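Local coordinates for protein benzoylformate Decarboxylase (Polynucleobacter necessarius, PDB 4K9Q) that probably decarboxylates benzoylformate to benzaldehyde and carbon dioxide, using thiamine diphosphate bound together with a magnesium ion, at residues I461-F465 with K526-L531; V370-P374 with G399-D403. All coordinates share one frame; numbering follows the deposited sequence.

Contact 1. Residues I461-F465 with K526-L531; sequences ILKQF and KELKPL. With TPP (thiamine diphosphate), chain D.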
ATOM      1  N   ILE A 461     -29.427  14.586  12.981  1.00 12.96           N
ATOM      2  CA  ILE A 461     -28.301  14.566  13.896  1.00 16.32           C
ATOM      3  C   ILE A 461     -27.200  15.516  13.432  1.00 15.35           C
ATOM      4  O   ILE A 461     -26.437  16.020  14.254  1.00 15.70           O
ATOM      5  CB  ILE A 461     -27.761  13.153  14.142  1.00 14.18           C
ATOM      6  CG1 ILE A 461     -26.862  13.160  15.390  1.00 22.95           C
ATOM      7  CG2 ILE A 461     -27.009  12.657  12.933  1.00 17.50           C
ATOM      8  CD1 ILE A 461     -26.439  11.801  15.878  1.00 21.98           C
ATOM      9  N   LEU A 462     -27.118  15.784  12.130  1.00 12.36           N
ATOM     10  CA  LEU A 462     -26.132  16.770  11.665  1.00 13.40           C
ATOM     11  C   LEU A 462     -26.484  18.192  12.115  1.00 15.68           C
ATOM     12  O   LEU A 462     -25.596  19.028  12.299  1.00 15.41           O
ATOM     13  CB  LEU A 462     -25.948  16.721  10.150  1.00 13.61           C
ATOM     14  CG  LEU A 462     -25.431  15.400   9.574  1.00 12.77           C
ATOM     15  CD1 LEU A 462     -25.168  15.520   8.081  1.00 12.38           C
ATOM     16  CD2 LEU A 462     -24.185  14.923  10.318  1.00 15.87           C
ATOM     17  N   LYS A 463     -27.768  18.473  12.295  1.00 12.41           N
ATOM     18  CA  LYS A 463     -28.166  19.775  12.836  1.00 13.96           C
ATOM     19  C   LYS A 463     -27.868  19.833  14.333  1.00 17.85           C
ATOM     20  O   LYS A 463     -27.542  20.892  14.865  1.00 18.00           O
ATOM     21  CB  LYS A 463     -29.648  20.066  12.558  1.00 16.83           C
ATOM     22  CG  LYS A 463     -29.972  20.251  11.075  1.00 14.38           C
ATOM     23  CD  LYS A 463     -31.416  20.680  10.867  1.00 18.81           C
ATOM     24  CE  LYS A 463     -31.737  20.795   9.385  1.00 17.04           C
ATOM     25  NZ  LYS A 463     -33.155  21.222   9.164  1.00 19.89           N
ATOM     26  N   GLN A 464     -27.985  18.691  15.005  1.00 16.61           N
ATOM     27  CA  GLN A 464     -27.621  18.597  16.414  1.00 18.38           C
ATOM     28  C   GLN A 464     -26.131  18.886  16.552  1.00 21.01           C
ATOM     29  O   GLN A 464     -25.705  19.614  17.445  1.00 23.02           O
ATOM     30  CB  GLN A 464     -27.940  17.208  16.971  1.00 17.61           C
ATOM     31  CG  GLN A 464     -29.439  16.890  17.043  1.00 18.16           C
ATOM     32  CD  GLN A 464     -29.740  15.502  17.586  1.00 23.54           C
ATOM     33  OE1 GLN A 464     -29.207  14.493  17.110  1.00 23.23           O
ATOM     34  NE2 GLN A 464     -30.604  15.444  18.595  1.00 27.57           N
ATOM     35  N   PHE A 465     -25.337  18.304  15.662  1.00 19.55           N
ATOM     36  CA  PHE A 465     -23.901  18.560  15.656  1.00 19.08           C
ATOM     37  C   PHE A 465     -23.560  20.005  15.317  1.00 21.38           C
ATOM     38  O   PHE A 465     -22.626  20.572  15.881  1.00 24.37           O
ATOM     39  CB  PHE A 465     -23.205  17.645  14.655  1.00 18.54           C
ATOM     40  CG  PHE A 465     -22.549  16.470  15.277  1.00 20.74           C
ATOM     41  CD1 PHE A 465     -21.285  16.590  15.828  1.00 21.06           C
ATOM     42  CD2 PHE A 465     -23.185  15.244  15.319  1.00 24.89           C
ATOM     43  CE1 PHE A 465     -20.654  15.495  16.408  1.00 22.04           C
ATOM     44  CE2 PHE A 465     -22.566  14.144  15.903  1.00 30.53           C
ATOM     45  CZ  PHE A 465     -21.297  14.274  16.446  1.00 26.23           C
ATOM     46  N   LYS A 526     -39.749  17.941  13.346  1.00 17.17           N
ATOM     47  CA  LYS A 526     -38.420  18.298  12.870  1.00 21.91           C
ATOM     48  C   LYS A 526     -37.587  18.858  14.010  1.00 24.27           C
ATOM     49  O   LYS A 526     -36.375  19.039  13.869  1.00 26.55           O
ATOM     50  CB  LYS A 526     -38.502  19.312  11.721  1.00 19.34           C
ATOM     51  CG  LYS A 526     -39.292  18.822  10.510  1.00 28.44           C
ATOM     52  CD  LYS A 526     -39.412  19.901   9.437  1.00 30.01           C
ATOM     53  CE  LYS A 526     -38.367  19.750   8.332  1.00 36.61           C
ATOM     54  NZ  LYS A 526     -36.964  20.004   8.773  1.00 34.58           N
ATOM     55  N   GLU A 527     -38.230  19.128  15.145  1.00 19.99           N
ATOM     56  CA  GLU A 527     -37.506  19.611  16.307  1.00 22.87           C
ATOM     57  C   GLU A 527     -36.578  18.505  16.771  1.00 24.98           C
ATOM     58  O   GLU A 527     -36.894  17.320  16.640  1.00 27.72           O
ATOM     59  CB  GLU A 527     -38.449  20.043  17.434  1.00 27.28           C
ATOM     60  CG  GLU A 527     -39.398  21.183  17.056  1.00 25.15           C
ATOM     61  CD  GLU A 527     -38.683  22.397  16.473  0.63 31.20           C
ATOM     62  OE1 GLU A 527     -37.599  22.756  16.976  1.00 40.77           O
ATOM     63  OE2 GLU A 527     -39.206  22.993  15.507  0.25 27.10           O
ATOM     64  N   LEU A 528     -35.427  18.897  17.301  1.00 26.31           N
ATOM     65  CA  LEU A 528     -34.410  17.938  17.704  1.00 23.84           C
ATOM     66  C   LEU A 528     -33.936  18.222  19.122  1.00 27.55           C
ATOM     67  O   LEU A 528     -33.668  19.369  19.487  1.00 26.65           O
ATOM     68  CB  LEU A 528     -33.217  17.996  16.741  1.00 21.92           C
ATOM     69  CG  LEU A 528     -33.455  17.586  15.283  1.00 22.41           C
ATOM     70  CD1 LEU A 528     -32.429  18.250  14.382  1.00 17.60           C
ATOM     71  CD2 LEU A 528     -33.392  16.063  15.133  1.00 22.61           C
ATOM     72  N   LYS A 529     -33.844  17.165  19.917  1.00 26.37           N
ATOM     73  CA  LYS A 529     -33.274  17.267  21.249  1.00 28.24           C
ATOM     74  C   LYS A 529     -31.772  17.508  21.137  1.00 29.14           C
ATOM     75  O   LYS A 529     -31.202  17.396  20.050  0.70 23.12           O
ATOM     76  CB  LYS A 529     -33.578  15.995  22.042  1.00 29.64           C
ATOM     77  CG  LYS A 529     -35.067  15.824  22.318  1.00 29.19           C
ATOM     78  CD  LYS A 529     -35.408  14.425  22.778  1.00 30.37           C
ATOM     79  CE  LYS A 529     -36.919  14.257  22.917  1.00 36.07           C
ATOM     80  NZ  LYS A 529     -37.494  15.219  23.900  1.00 38.95           N
ATOM     81  N   PRO A 530     -31.134  17.882  22.254  1.00 29.08           N
ATOM     82  CA  PRO A 530     -29.675  18.057  22.307  1.00 27.71           C
ATOM     83  C   PRO A 530     -28.954  16.732  22.086  1.00 29.98           C
ATOM     84  O   PRO A 530     -29.527  15.679  22.369  1.00 27.14           O
ATOM     85  CB  PRO A 530     -29.433  18.537  23.740  1.00 25.92           C
ATOM     86  CG  PRO A 530     -30.731  19.162  24.160  1.00 30.74           C
ATOM     87  CD  PRO A 530     -31.794  18.323  23.496  1.00 30.75           C
ATOM     88  N   LEU A 531     -27.722  16.783  21.588  1.00 30.38           N
ATOM     89  CA  LEU A 531     -26.934  15.564  21.396  1.00 34.94           C
ATOM     90  C   LEU A 531     -26.857  14.718  22.670  1.00 34.52           C
ATOM     91  O   LEU A 531     -27.024  13.492  22.629  1.00 38.89           O
ATOM     92  CB  LEU A 531     -25.520  15.902  20.921  1.00 37.23           C
ATOM     93  CG  LEU A 531     -25.230  15.972  19.423  1.00 34.54           C
ATOM     94  CD1 LEU A 531     -23.737  16.197  19.196  1.00 31.87           C
ATOM     95  CD2 LEU A 531     -25.685  14.700  18.719  1.00 34.14           C
TER
HETATM   96  N1' TPP D 602     -22.419   9.154   4.725  1.00 11.16           N
HETATM   97  C2' TPP D 602     -22.187   7.897   5.261  1.00 13.06           C
HETATM   98  CM2 TPP D 602     -21.960   6.718   4.363  1.00 13.69           C
HETATM   99  N3' TPP D 602     -22.142   7.709   6.630  1.00 11.81           N
HETATM  100  C4' TPP D 602     -22.337   8.775   7.473  1.00 14.76           C
HETATM  101  N4' TPP D 602     -22.278   8.590   8.790  1.00 14.21           N
HETATM  102  C5' TPP D 602     -22.608  10.037   6.943  1.00 13.17           C
HETATM  103  C6' TPP D 602     -22.633  10.237   5.563  1.00 13.00           C
HETATM  104  C7' TPP D 602     -22.821  11.208   7.867  1.00 13.93           C
HETATM  105  N3  TPP D 602     -24.066  11.235   8.623  1.00 15.00           N
HETATM  106  C2  TPP D 602     -24.187  10.878   9.956  1.00 20.14           C
HETATM  107  S1  TPP D 602     -25.676  11.038  10.549  0.75 14.64           S
HETATM  108  C5  TPP D 602     -26.225  11.580   9.129  1.00 11.77           C
HETATM  109  C4  TPP D 602     -25.258  11.664   8.131  1.00 19.58           C
HETATM  110  CM4 TPP D 602     -25.489  12.132   6.716  1.00 12.14           C
HETATM  111  C6  TPP D 602     -27.679  11.955   9.076  1.00 17.16           C
HETATM  112  C7  TPP D 602     -28.653  10.818   9.339  1.00 13.81           C
HETATM  113  O7  TPP D 602     -29.916  11.334   8.985  1.00 16.37           O
HETATM  114  PA  TPP D 602     -31.263  10.481   9.191  1.00 14.79           P
HETATM  115  O1A TPP D 602     -31.006   9.061   8.775  1.00 14.04           O
HETATM  116  O2A TPP D 602     -32.384  11.085   8.407  1.00 14.48           O
HETATM  117  O3A TPP D 602     -31.464  10.443  10.786  1.00 13.58           O
HETATM  118  PB  TPP D 602     -31.908  11.638  11.766  1.00 14.54           P
HETATM  119  O1B TPP D 602     -30.648  12.209  12.331  1.00 17.35           O
HETATM  120  O2B TPP D 602     -32.748  10.994  12.847  1.00 18.59           O
HETATM  121  O3B TPP D 602     -32.653  12.699  11.023  1.00 12.17           O
HETATM  122  O   HOH W   1     -27.017  19.819  20.116  1.00 27.63           O
HETATM  123  O   HOH W   2     -30.556  13.140  20.787  1.00 34.20           O
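Gln-464 and Leu-531 join helix 460-468 to the C-terminal tail, whose last modelled residue is Leu-531. From the base of Gln-464, CB rests 3.8 Å from Leu-531 CD2. With its CG opposite the carbonyl carbon (chi1 -67°) and the chain extended beyond, the glutamine reaches out across the tail: CG lies 3.9 Å from Leu-528 CB, and OE1 faces Leu-531 CD2. At the tip, NE2 donates to Lys-529 O at 2.5 Å, a distance so short that its exact value is doubtful; the N-H...O angle is 153° and the donor stands above the carbonyl plane. A water joins NE2 to Pro-530 O as well. Glutamine suits the place because its methylenes pack among leucines while its amide end serves a loop carbonyl.

In the C-terminal TPP domain, helix 460-468 begins just after the family's GDG...N thiamine diphosphate motif, whose Asp-429 and Asn-456 bind magnesium with Glu-458. Here Ile-461 N donates to TPP O1B at 2.8 Å. The beta-branch of Ile-461 serves two neighbours: CG1, opposite the backbone N, meets Leu-531 CD2, while CG2 comes 3.2 Å from TPP S1. Leu-462 turns from the tail, and its CD1 packs 3.7 Å from the thiazolium methyl CM4.

Leu-531 forks over the helix. CD2 meets Ile-461 and Gln-464, whereas CD1 sits over the centre of the Phe-465 ring, 3.9 Å from the centroid and 4° off the normal, a CH-pi contact. Glu-29 of the second subunit also packs on Phe-465. Earlier in the tail, Leu-528 CD1 lies 3.8 Å from Lys-463 CB. The amino groups of Lys-463 and Lys-526 converge on Glu-458, each forming a salt bridge with it, and Lys-463 pairs with Asp-478 too.

Contact 2. Residues V370-P374 with G399-D403; sequences VEECP and GLGWD. With TPP (thiamine diphosphate), chain D.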
ATOM      1  N   VAL A 370     -33.111  -3.670  14.941  1.00 10.22           N
ATOM      2  CA  VAL A 370     -31.982  -3.052  14.244  1.00 10.53           C
ATOM      3  C   VAL A 370     -32.226  -1.547  14.196  1.00 10.93           C
ATOM      4  O   VAL A 370     -33.370  -1.113  14.103  1.00 12.20           O
ATOM      5  CB  VAL A 370     -31.888  -3.608  12.815  1.00 10.55           C
ATOM      6  CG1 VAL A 370     -30.749  -2.944  12.039  1.00 11.22           C
ATOM      7  CG2 VAL A 370     -31.685  -5.129  12.860  1.00 11.40           C
ATOM      8  N   GLU A 371     -31.174  -0.741  14.295  1.00 10.90           N
ATOM      9  CA  GLU A 371     -31.371   0.707  14.310  1.00 12.16           C
ATOM     10  C   GLU A 371     -30.330   1.464  13.483  1.00 11.92           C
ATOM     11  O   GLU A 371     -29.130   1.195  13.562  1.00 13.13           O
ATOM     12  CB  GLU A 371     -31.423   1.236  15.752  1.00 12.74           C
ATOM     13  CG  GLU A 371     -31.326   2.759  15.904  1.00 12.61           C
ATOM     14  CD  GLU A 371     -29.890   3.270  15.864  1.00 15.86           C
ATOM     15  OE1 GLU A 371     -29.636   4.251  15.134  1.00 15.94           O
ATOM     16  OE2 GLU A 371     -28.999   2.701  16.558  1.00 17.95           O
ATOM     17  N   GLU A 372     -30.816   2.402  12.681  1.00 10.45           N
ATOM     18  CA  GLU A 372     -29.973   3.361  11.972  1.00 10.25           C
ATOM     19  C   GLU A 372     -30.809   4.619  11.792  1.00 11.98           C
ATOM     20  O   GLU A 372     -31.238   4.948  10.688  1.00 11.37           O
ATOM     21  CB  GLU A 372     -29.506   2.808  10.624  1.00 12.14           C
ATOM     22  CG  GLU A 372     -28.409   3.641   9.951  1.00 11.65           C
ATOM     23  CD  GLU A 372     -27.863   2.984   8.700  1.00 13.51           C
ATOM     24  OE1 GLU A 372     -27.169   1.943   8.802  1.00 12.25           O
ATOM     25  OE2 GLU A 372     -28.134   3.501   7.603  1.00 14.32           O
ATOM     26  N   CYS A 373     -31.055   5.292  12.909  1.00 11.09           N
ATOM     27  CA  CYS A 373     -31.828   6.528  12.945  1.00 10.14           C
ATOM     28  C   CYS A 373     -31.134   7.370  13.998  1.00 11.24           C
ATOM     29  O   CYS A 373     -31.532   7.388  15.166  1.00 13.39           O
ATOM     30  CB  CYS A 373     -33.274   6.239  13.345  1.00 11.26           C
ATOM     31  SG  CYS A 373     -34.357   7.661  13.117  1.00 14.60           S
ATOM     32  N   PRO A 374     -30.051   8.045  13.598  1.00 11.27           N
ATOM     33  CA  PRO A 374     -29.123   8.607  14.581  1.00 13.90           C
ATOM     34  C   PRO A 374     -29.749   9.539  15.624  1.00 12.36           C
ATOM     35  O   PRO A 374     -29.418   9.412  16.807  1.00 15.58           O
ATOM     36  CB  PRO A 374     -28.107   9.352  13.705  1.00 15.06           C
ATOM     37  CG  PRO A 374     -28.054   8.516  12.447  1.00 14.22           C
ATOM     38  CD  PRO A 374     -29.509   8.096  12.226  1.00 12.63           C
ATOM     39  N   GLY A 399     -21.076   4.081   9.619  1.00 11.85           N
ATOM     40  CA  GLY A 399     -21.272   4.213   8.184  1.00 12.37           C
ATOM     41  C   GLY A 399     -22.692   3.917   7.724  1.00 11.44           C
ATOM     42  O   GLY A 399     -23.121   2.765   7.672  1.00 11.76           O
ATOM     43  N   LEU A 400     -23.432   4.968   7.381  1.00 10.71           N
ATOM     44  CA  LEU A 400     -24.810   4.805   6.950  1.00 10.15           C
ATOM     45  C   LEU A 400     -24.907   3.948   5.690  1.00 11.63           C
ATOM     46  O   LEU A 400     -24.000   3.943   4.851  1.00 12.83           O
ATOM     47  CB  LEU A 400     -25.456   6.174   6.718  1.00  9.68           C
ATOM     48  CG  LEU A 400     -25.474   7.106   7.924  1.00 11.16           C
ATOM     49  CD1 LEU A 400     -26.184   8.419   7.556  1.00 14.03           C
ATOM     50  CD2 LEU A 400     -26.171   6.421   9.093  1.00 15.00           C
ATOM     51  N   GLY A 401     -26.006   3.210   5.573  1.00 11.62           N
ATOM     52  CA  GLY A 401     -26.209   2.296   4.461  1.00 12.08           C
ATOM     53  C   GLY A 401     -25.977   0.843   4.852  1.00 13.23           C
ATOM     54  O   GLY A 401     -26.113  -0.056   4.030  1.00 12.69           O
ATOM     55  N   TRP A 402     -25.624   0.605   6.111  1.00 10.02           N
ATOM     56  CA  TRP A 402     -25.347  -0.762   6.537  1.00 11.57           C
ATOM     57  C   TRP A 402     -26.598  -1.467   7.059  1.00 11.13           C
ATOM     58  O   TRP A 402     -26.844  -2.627   6.730  1.00 10.58           O
ATOM     59  CB  TRP A 402     -24.249  -0.792   7.605  1.00 11.00           C
ATOM     60  CG  TRP A 402     -23.862  -2.187   7.993  1.00  9.02           C
ATOM     61  CD1 TRP A 402     -22.996  -3.014   7.328  1.00  9.81           C
ATOM     62  CD2 TRP A 402     -24.335  -2.924   9.124  1.00 11.05           C
ATOM     63  NE1 TRP A 402     -22.898  -4.216   7.985  1.00 11.00           N
ATOM     64  CE2 TRP A 402     -23.710  -4.187   9.091  1.00 11.68           C
ATOM     65  CE3 TRP A 402     -25.231  -2.640  10.162  1.00 10.70           C
ATOM     66  CZ2 TRP A 402     -23.953  -5.172  10.055  1.00 11.11           C
ATOM     67  CZ3 TRP A 402     -25.465  -3.621  11.130  1.00 12.37           C
ATOM     68  CH2 TRP A 402     -24.827  -4.868  11.063  1.00 10.39           C
ATOM     69  N   ASP A 403     -27.383  -0.768   7.869  1.00 10.02           N
ATOM     70  CA  ASP A 403     -28.424  -1.437   8.657  1.00 10.56           C
ATOM     71  C   ASP A 403     -29.615  -1.934   7.851  1.00  9.99           C
ATOM     72  O   ASP A 403     -30.166  -3.002   8.138  1.00  9.32           O
ATOM     73  CB  ASP A 403     -28.875  -0.562   9.831  1.00 10.67           C
ATOM     74  CG  ASP A 403     -27.823  -0.500  10.935  1.00 11.40           C
ATOM     75  OD1 ASP A 403     -27.876  -1.366  11.834  1.00 14.98           O
ATOM     76  OD2 ASP A 403     -26.934   0.386  10.884  1.00 13.85           O
TER
HETATM   77  N1' TPP D 602     -22.419   9.154   4.725  1.00 11.16           N
HETATM   78  C2' TPP D 602     -22.187   7.897   5.261  1.00 13.06           C
HETATM   79  CM2 TPP D 602     -21.960   6.718   4.363  1.00 13.69           C
HETATM   80  N3' TPP D 602     -22.142   7.709   6.630  1.00 11.81           N
HETATM   81  C4' TPP D 602     -22.337   8.775   7.473  1.00 14.76           C
HETATM   82  N4' TPP D 602     -22.278   8.590   8.790  1.00 14.21           N
HETATM   83  C5' TPP D 602     -22.608  10.037   6.943  1.00 13.17           C
HETATM   84  C6' TPP D 602     -22.633  10.237   5.563  1.00 13.00           C
HETATM   85  C7' TPP D 602     -22.821  11.208   7.867  1.00 13.93           C
HETATM   86  N3  TPP D 602     -24.066  11.235   8.623  1.00 15.00           N
HETATM   87  C2  TPP D 602     -24.187  10.878   9.956  1.00 20.14           C
HETATM   88  S1  TPP D 602     -25.676  11.038  10.549  0.75 14.64           S
HETATM   89  C5  TPP D 602     -26.225  11.580   9.129  1.00 11.77           C
HETATM   90  C4  TPP D 602     -25.258  11.664   8.131  1.00 19.58           C
HETATM   91  CM4 TPP D 602     -25.489  12.132   6.716  1.00 12.14           C
HETATM   92  C6  TPP D 602     -27.679  11.955   9.076  1.00 17.16           C
HETATM   93  C7  TPP D 602     -28.653  10.818   9.339  1.00 13.81           C
HETATM   94  O7  TPP D 602     -29.916  11.334   8.985  1.00 16.37           O
HETATM   95  PA  TPP D 602     -31.263  10.481   9.191  1.00 14.79           P
HETATM   96  O1A TPP D 602     -31.006   9.061   8.775  1.00 14.04           O
HETATM   97  O2A TPP D 602     -32.384  11.085   8.407  1.00 14.48           O
HETATM   98  O3A TPP D 602     -31.464  10.443  10.786  1.00 13.58           O
HETATM   99  PB  TPP D 602     -31.908  11.638  11.766  1.00 14.54           P
HETATM  100  O1B TPP D 602     -30.648  12.209  12.331  1.00 17.35           O
HETATM  101  O2B TPP D 602     -32.748  10.994  12.847  1.00 18.59           O
HETATM  102  O3B TPP D 602     -32.653  12.699  11.023  1.00 12.17           O
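Where strand 368-372 ends, Glu-372 faces the loop entering helix 403-417, with its CA 6.0 Å from Asp-403 CA. Its extended side chain, CG opposite the backbone N (chi1 -169°), carries the carboxylate to three backbone N-H groups. OE2 accepts from Gly-401 N at 3.0 Å on the syn side, almost straight at 178°. OE1 takes Asp-403 N at 2.9 Å from above the carboxylate plane, and Trp-402 N only weakly. Gly-401, with a positive phi of 103°, makes a turn that a side chain would strain. Asp-403 OD2 comes within 2.6 Å of Glu-372 OE1.

Leu-400 suits the cofactor pocket by its branching: CD2 packs against Glu-372 CG, CG lies 3.6 Å from TPP C4' and CD1 3.4 Å from TPP C4, so that Leu-400 wedges between the two rings as in the V conformation of this family. Leu-400 N donates to TPP N3'. An alanine in place of Glu-372 would probably leave the N-H groups of Gly-401 and Asp-403 without their acceptor and let the cofactor-binding loop shift. The N-H groups would favour charge on Glu-372, but the close buried acid pair suggests that one acid probably holds a proton.

Overall arrangement
The two contacts follow one another along the chain, contact 2 closing before contact 1 opens, and their centres are about 17 Å apart. Both belong to the C-terminal TPP-binding domain and its parallel sheet. Contact 2 is built on strand 368-372 and the loop after strand 392-393; contact 1 uses helix 460-468, which follows strand 449-455, and the tail beyond strand 517-523. They meet where Ile-461 CG2 packs 3.6 Å from Pro-374 CB. Contact 2 reaches from the pyrimidine to the diphosphate and contact 1 flanks the thiazolium and diphosphate, so together they supply part of one thiamine diphosphate pocket. Contact 2 is buried, contact 1 only partly so, and both touch the second subunit.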